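Local coordinates for protein 361aa long hypothetical D-aminopeptidase (PDB 2DRH) that is of unconfirmed function but probably acts as an aminopeptidase, as a member of the DmpA-like peptidase S58 family, at residues 215-229 against 344-358. Numbering follows the deposited sequence.
Sequences LTIAGVPVGLELKNW and LPKEELLRIMRRYGR
Trp229 and Pro345 close one end of an apolar contact in which the C-terminal helix 346-355 packs on the turn-rich segment 215-229, at the periphery of the chain. Pro345, the N-cap residue, sets its CB-CG-CD side over one face of the indole: its CG sits 3.6 Å from the centroid of the Trp229 six-membered ring and 5° off the normal, a CH-pi contact. A serine in place of Trp229 would probably leave Pro345 without this cover and the helix start less firmly held. Next along the contact, Leu226, just past helix 222-225, divides its branches, CD2 against Pro345 CG (3.7 Å) and CD1 pressed tightly on Ile352 CD1 (3.3 Å). With CG1 anti to the backbone nitrogen (chi1 -177°), Val220 turns that branch to Ile352 CG2 (3.5 Å) and over one face of the Tyr356 ring, and its other branch to Met353. Met353, bent at chi2 and chi3, brings CE within 3.7 Å of Ala218 CB. At the edge of the Tyr356 ring, OH donates to Glu225 OE2 (2.9 Å), approaching on the anti side, 32° out of the carboxylate plane. Beyond, Tyr356 packs on Tyr356 of a second subunit, placing this end beside the subunit interface. The chemistry thus implies a mainly hydrophobic seam, with one phenol-carboxylate bond tying the residue just past the helix's C-terminal end to the short helix 222-225.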
loop_
_atom_site.group_PDB
_atom_site.type_symbol
_atom_site.label_atom_id
_atom_site.label_comp_id
_atom_site.label_asym_id
_atom_site.label_seq_id
_atom_site.Cartn_x
_atom_site.Cartn_y
_atom_site.Cartn_z
ATOM N N LEU A 215 -5.442 -16.364 -24.948
ATOM C CA LEU A 215 -4.120 -16.341 -25.571
ATOM C C LEU A 215 -3.954 -15.350 -26.722
ATOM O O LEU A 215 -4.609 -15.444 -27.766
ATOM C CB LEU A 215 -3.734 -17.757 -26.027
ATOM C CG LEU A 215 -2.324 -17.948 -26.612
ATOM C CD1 LEU A 215 -1.261 -17.421 -25.651
ATOM C CD2 LEU A 215 -2.099 -19.421 -26.899
ATOM N N THR A 216 -3.053 -14.395 -26.512
ATOM C CA THR A 216 -2.761 -13.368 -27.498
ATOM C C THR A 216 -1.259 -13.369 -27.761
ATOM O O THR A 216 -0.468 -13.145 -26.844
ATOM C CB THR A 216 -3.174 -11.993 -26.964
ATOM O OG1 THR A 216 -4.518 -12.069 -26.472
ATOM C CG2 THR A 216 -3.089 -10.941 -28.067
ATOM N N ILE A 217 -0.866 -13.633 -29.004
ATOM C CA ILE A 217 0.557 -13.669 -29.344
ATOM C C ILE A 217 0.908 -12.603 -30.363
ATOM O O ILE A 217 0.529 -12.694 -31.526
ATOM C CB ILE A 217 0.978 -15.053 -29.895
ATOM C CG1 ILE A 217 0.718 -16.134 -28.841
ATOM C CG2 ILE A 217 2.459 -15.038 -30.265
ATOM C CD1 ILE A 217 1.156 -17.528 -29.256
ATOM N N ALA A 218 1.635 -11.590 -29.909
ATOM C CA ALA A 218 2.034 -10.490 -30.772
ATOM C C ALA A 218 0.791 -9.869 -31.394
ATOM O O ALA A 218 0.781 -9.528 -32.573
ATOM C CB ALA A 218 2.991 -10.984 -31.864
ATOM N N GLY A 219 -0.261 -9.749 -30.588
ATOM C CA GLY A 219 -1.502 -9.149 -31.052
ATOM C C GLY A 219 -2.505 -10.074 -31.721
ATOM O O GLY A 219 -3.676 -9.718 -31.879
ATOM N N VAL A 220 -2.056 -11.261 -32.111
ATOM C CA VAL A 220 -2.922 -12.227 -32.782
ATOM C C VAL A 220 -3.665 -13.114 -31.781
ATOM O O VAL A 220 -3.047 -13.727 -30.912
ATOM C CB VAL A 220 -2.094 -13.126 -33.733
ATOM C CG1 VAL A 220 -3.012 -14.085 -34.482
ATOM C CG2 VAL A 220 -1.305 -12.257 -34.715
ATOM N N PRO A 221 -5.004 -13.189 -31.891
ATOM C CA PRO A 221 -5.803 -14.015 -30.978
ATOM C C PRO A 221 -5.601 -15.513 -31.212
ATOM O O PRO A 221 -6.537 -16.242 -31.562
ATOM C CB PRO A 221 -7.233 -13.555 -31.259
ATOM C CG PRO A 221 -7.185 -13.164 -32.699
ATOM C CD PRO A 221 -5.871 -12.423 -32.802
ATOM N N VAL A 222 -4.364 -15.956 -31.005
ATOM C CA VAL A 222 -3.979 -17.346 -31.186
ATOM C C VAL A 222 -4.839 -18.294 -30.352
ATOM O O VAL A 222 -5.002 -19.459 -30.698
ATOM C CB VAL A 222 -2.496 -17.549 -30.814
ATOM C CG1 VAL A 222 -2.120 -19.008 -30.959
ATOM C CG2 VAL A 222 -1.608 -16.667 -31.700
ATOM N N GLY A 223 -5.387 -17.792 -29.254
ATOM C CA GLY A 223 -6.223 -18.622 -28.403
ATOM C C GLY A 223 -7.500 -19.063 -29.092
ATOM O O GLY A 223 -7.864 -20.241 -29.039
ATOM N N LEU A 224 -8.183 -18.120 -29.736
ATOM C CA LEU A 224 -9.424 -18.416 -30.448
ATOM C C LEU A 224 -9.198 -19.315 -31.658
ATOM O O LEU A 224 -9.973 -20.242 -31.915
ATOM C CB LEU A 224 -10.094 -17.119 -30.892
ATOM C CG LEU A 224 -10.692 -16.284 -29.762
ATOM C CD1 LEU A 224 -11.219 -14.973 -30.322
ATOM C CD2 LEU A 224 -11.806 -17.075 -29.081
ATOM N N GLU A 225 -8.133 -19.042 -32.405
ATOM C CA GLU A 225 -7.815 -19.843 -33.577
ATOM C C GLU A 225 -7.566 -21.302 -33.195
ATOM O O GLU A 225 -7.781 -22.210 -33.998
ATOM C CB GLU A 225 -6.582 -19.277 -34.288
ATOM C CG GLU A 225 -6.804 -17.950 -35.010
ATOM C CD GLU A 225 -7.872 -18.032 -36.098
ATOM O OE1 GLU A 225 -8.006 -19.098 -36.739
ATOM O OE2 GLU A 225 -8.569 -17.021 -36.324
ATOM N N LEU A 226 -7.114 -21.531 -31.967
ATOM C CA LEU A 226 -6.837 -22.887 -31.506
ATOM C C LEU A 226 -7.847 -23.370 -30.461
ATOM O O LEU A 226 -7.536 -24.227 -29.641
ATOM C CB LEU A 226 -5.404 -22.968 -30.953
ATOM C CG LEU A 226 -4.281 -23.020 -32.006
ATOM C CD1 LEU A 226 -4.366 -21.825 -32.934
ATOM C CD2 LEU A 226 -2.925 -23.055 -31.318
ATOM N N LYS A 227 -9.053 -22.809 -30.508
ATOM C CA LYS A 227 -10.136 -23.168 -29.590
ATOM C C LYS A 227 -10.261 -24.666 -29.343
ATOM O O LYS A 227 -10.207 -25.138 -28.209
ATOM C CB LYS A 227 -11.481 -22.710 -30.153
ATOM C CG LYS A 227 -11.815 -21.250 -29.997
ATOM C CD LYS A 227 -12.874 -20.847 -31.023
ATOM C CE LYS A 227 -14.041 -21.829 -31.053
ATOM N NZ LYS A 227 -14.677 -21.984 -29.715
ATOM N N ASN A 228 -10.438 -25.403 -30.430
ATOM C CA ASN A 228 -10.649 -26.843 -30.378
ATOM C C ASN A 228 -9.438 -27.755 -30.201
ATOM O O ASN A 228 -9.593 -28.980 -30.146
ATOM C CB ASN A 228 -11.435 -27.254 -31.621
ATOM C CG ASN A 228 -12.769 -26.533 -31.721
ATOM O OD1 ASN A 228 -13.184 -26.112 -32.803
ATOM N ND2 ASN A 228 -13.451 -26.389 -30.589
ATOM N N TRP A 229 -8.239 -27.187 -30.114
ATOM C CA TRP A 229 -7.062 -28.024 -29.921
ATOM C C TRP A 229 -7.267 -28.757 -28.590
ATOM O O TRP A 229 -7.680 -28.156 -27.600
ATOM C CB TRP A 229 -5.793 -27.169 -29.891
ATOM C CG TRP A 229 -4.540 -27.970 -30.060
ATOM C CD1 TRP A 229 -3.805 -28.565 -29.076
ATOM C CD2 TRP A 229 -3.910 -28.318 -31.298
ATOM N NE1 TRP A 229 -2.755 -29.265 -29.624
ATOM C CE2 TRP A 229 -2.795 -29.130 -30.986
ATOM C CE3 TRP A 229 -4.179 -28.023 -32.643
ATOM C CZ2 TRP A 229 -1.949 -29.655 -31.975
ATOM C CZ3 TRP A 229 -3.337 -28.546 -33.626
ATOM C CH2 TRP A 229 -2.235 -29.353 -33.284
ATOM N N LEU A 344 1.807 -26.017 -27.124
ATOM C CA LEU A 344 1.294 -25.158 -28.184
ATOM C C LEU A 344 1.880 -25.605 -29.526
ATOM O O LEU A 344 3.097 -25.612 -29.704
ATOM C CB LEU A 344 1.700 -23.711 -27.900
ATOM C CG LEU A 344 1.202 -22.603 -28.824
ATOM C CD1 LEU A 344 -0.304 -22.415 -28.651
ATOM C CD2 LEU A 344 1.945 -21.317 -28.484
ATOM N N PRO A 345 1.023 -25.991 -30.488
ATOM C CA PRO A 345 1.490 -26.434 -31.810
ATOM C C PRO A 345 2.201 -25.324 -32.591
ATOM O O PRO A 345 1.559 -24.448 -33.170
ATOM C CB PRO A 345 0.201 -26.899 -32.486
ATOM C CG PRO A 345 -0.843 -26.027 -31.852
ATOM C CD PRO A 345 -0.444 -26.076 -30.400
ATOM N N LYS A 346 3.531 -25.392 -32.624
ATOM C CA LYS A 346 4.354 -24.381 -33.287
ATOM C C LYS A 346 4.169 -24.185 -34.793
ATOM O O LYS A 346 4.233 -23.054 -35.278
ATOM C CB LYS A 346 5.828 -24.638 -32.951
ATOM C CG LYS A 346 6.137 -24.403 -31.470
ATOM C CD LYS A 346 7.580 -24.744 -31.091
ATOM C CE LYS A 346 7.819 -26.248 -31.057
ATOM N NZ LYS A 346 6.939 -26.950 -30.072
ATOM N N GLU A 347 3.945 -25.266 -35.539
ATOM C CA GLU A 347 3.736 -25.146 -36.982
ATOM C C GLU A 347 2.362 -24.534 -37.229
ATOM O O GLU A 347 2.151 -23.811 -38.197
ATOM C CB GLU A 347 3.824 -26.510 -37.665
ATOM C CG GLU A 347 5.222 -27.092 -37.708
ATOM C CD GLU A 347 6.225 -26.156 -38.361
ATOM O OE1 GLU A 347 5.917 -25.607 -39.442
ATOM O OE2 GLU A 347 7.326 -25.976 -37.798
ATOM N N GLU A 348 1.426 -24.841 -36.339
ATOM C CA GLU A 348 0.075 -24.313 -36.430
ATOM C C GLU A 348 0.200 -22.818 -36.142
ATOM O O GLU A 348 -0.381 -21.977 -36.834
ATOM C CB GLU A 348 -0.799 -24.979 -35.369
ATOM C CG GLU A 348 -2.282 -24.891 -35.618
ATOM C CD GLU A 348 -2.707 -25.695 -36.821
ATOM O OE1 GLU A 348 -2.304 -26.874 -36.918
ATOM O OE2 GLU A 348 -3.449 -25.154 -37.666
ATOM N N LEU A 349 0.982 -22.502 -35.115
ATOM C CA LEU A 349 1.215 -21.123 -34.708
ATOM C C LEU A 349 1.790 -20.296 -35.855
ATOM O O LEU A 349 1.424 -19.133 -36.024
ATOM C CB LEU A 349 2.165 -21.086 -33.506
ATOM C CG LEU A 349 2.717 -19.732 -33.063
ATOM C CD1 LEU A 349 1.580 -18.777 -32.756
ATOM C CD2 LEU A 349 3.600 -19.926 -31.847
ATOM N N LEU A 350 2.688 -20.889 -36.641
ATOM C CA LEU A 350 3.278 -20.173 -37.768
ATOM C C LEU A 350 2.209 -19.873 -38.810
ATOM O O LEU A 350 2.200 -18.799 -39.413
ATOM C CB LEU A 350 4.401 -20.991 -38.403
ATOM C CG LEU A 350 5.723 -21.026 -37.632
ATOM C CD1 LEU A 350 6.731 -21.874 -38.391
ATOM C CD2 LEU A 350 6.249 -19.610 -37.450
ATOM N N ARG A 351 1.306 -20.827 -39.010
ATOM C CA ARG A 351 0.214 -20.672 -39.962
ATOM C C ARG A 351 -0.708 -19.517 -39.555
ATOM O O ARG A 351 -1.064 -18.676 -40.382
ATOM C CB ARG A 351 -0.592 -21.970 -40.041
ATOM C CG ARG A 351 -1.855 -21.869 -40.867
ATOM C CD ARG A 351 -2.645 -23.167 -40.811
ATOM N NE ARG A 351 -3.317 -23.360 -39.528
ATOM C CZ ARG A 351 -4.425 -22.727 -39.149
ATOM N NH1 ARG A 351 -5.007 -21.846 -39.950
ATOM N NH2 ARG A 351 -4.962 -22.991 -37.967
ATOM N N ILE A 352 -1.099 -19.482 -38.284
ATOM C CA ILE A 352 -1.981 -18.422 -37.804
ATOM C C ILE A 352 -1.325 -17.050 -37.912
ATOM O O ILE A 352 -1.948 -16.095 -38.371
ATOM C CB ILE A 352 -2.421 -18.657 -36.337
ATOM C CG1 ILE A 352 -3.527 -19.717 -36.281
ATOM C CG2 ILE A 352 -2.949 -17.365 -35.730
ATOM C CD1 ILE A 352 -3.054 -21.093 -35.921
ATOM N N MET A 353 -0.070 -16.957 -37.488
ATOM C CA MET A 353 0.651 -15.695 -37.556
ATOM C C MET A 353 0.682 -15.206 -39.001
ATOM O O MET A 353 0.525 -14.017 -39.260
ATOM C CB MET A 353 2.077 -15.857 -37.014
ATOM C CG MET A 353 2.157 -16.202 -35.516
ATOM S SD MET A 353 1.254 -15.071 -34.394
ATOM C CE MET A 353 2.421 -13.691 -34.273
ATOM N N ARG A 354 0.871 -16.127 -39.942
ATOM C CA ARG A 354 0.896 -15.767 -41.357
ATOM C C ARG A 354 -0.466 -15.275 -41.849
ATOM O O ARG A 354 -0.538 -14.320 -42.619
ATOM C CB ARG A 354 1.356 -16.952 -42.213
ATOM C CG ARG A 354 2.870 -17.047 -42.385
ATOM C CD ARG A 354 3.234 -17.960 -43.552
ATOM N NE ARG A 354 2.952 -19.363 -43.265
ATOM C CZ ARG A 354 3.837 -20.210 -42.749
ATOM N NH1 ARG A 354 5.068 -19.800 -42.467
ATOM N NH2 ARG A 354 3.487 -21.468 -42.508
ATOM N N ARG A 355 -1.540 -15.922 -41.408
ATOM C CA ARG A 355 -2.885 -15.517 -41.808
ATOM C C ARG A 355 -3.167 -14.074 -41.384
ATOM O O ARG A 355 -3.972 -13.382 -42.004
ATOM C CB ARG A 355 -3.937 -16.442 -41.189
ATOM C CG ARG A 355 -5.378 -15.986 -41.430
ATOM C CD ARG A 355 -6.389 -16.790 -40.609
ATOM N NE ARG A 355 -6.618 -18.135 -41.135
ATOM C CZ ARG A 355 -7.221 -18.394 -42.293
ATOM N NH1 ARG A 355 -7.660 -17.396 -43.052
ATOM N NH2 ARG A 355 -7.388 -19.649 -42.695
ATOM N N TYR A 356 -2.508 -13.623 -40.322
ATOM C CA TYR A 356 -2.705 -12.261 -39.844
ATOM C C TYR A 356 -1.560 -11.342 -40.254
ATOM O O TYR A 356 -1.322 -10.310 -39.629
ATOM C CB TYR A 356 -2.876 -12.248 -38.326
ATOM C CG TYR A 356 -4.209 -12.795 -37.864
ATOM C CD1 TYR A 356 -4.473 -14.166 -37.881
ATOM C CD2 TYR A 356 -5.213 -11.939 -37.419
ATOM C CE1 TYR A 356 -5.707 -14.669 -37.460
ATOM C CE2 TYR A 356 -6.447 -12.425 -37.001
ATOM C CZ TYR A 356 -6.689 -13.788 -37.021
ATOM O OH TYR A 356 -7.910 -14.257 -36.593
ATOM N N GLY A 357 -0.860 -11.729 -41.318
ATOM C CA GLY A 357 0.243 -10.935 -41.828
ATOM C C GLY A 357 1.265 -10.497 -40.798
ATOM O O GLY A 357 1.670 -9.334 -40.781
ATOM N N ARG A 358 1.689 -11.424 -39.945
ATOM C CA ARG A 358 2.677 -11.119 -38.915
ATOM C C ARG A 358 3.666 -12.262 -38.750
ATOM O O ARG A 358 3.486 -13.124 -37.891
ATOM C CB ARG A 358 1.991 -10.869 -37.575
ATOM C CG ARG A 358 0.952 -9.781 -37.603
ATOM C CD ARG A 358 0.376 -9.578 -36.224
ATOM N NE ARG A 358 -0.777 -8.690 -36.252
ATOM C CZ ARG A 358 -1.521 -8.406 -35.193
ATOM N NH1 ARG A 358 -1.231 -8.940 -34.016
ATOM N NH2 ARG A 358 -2.557 -7.592 -35.311
#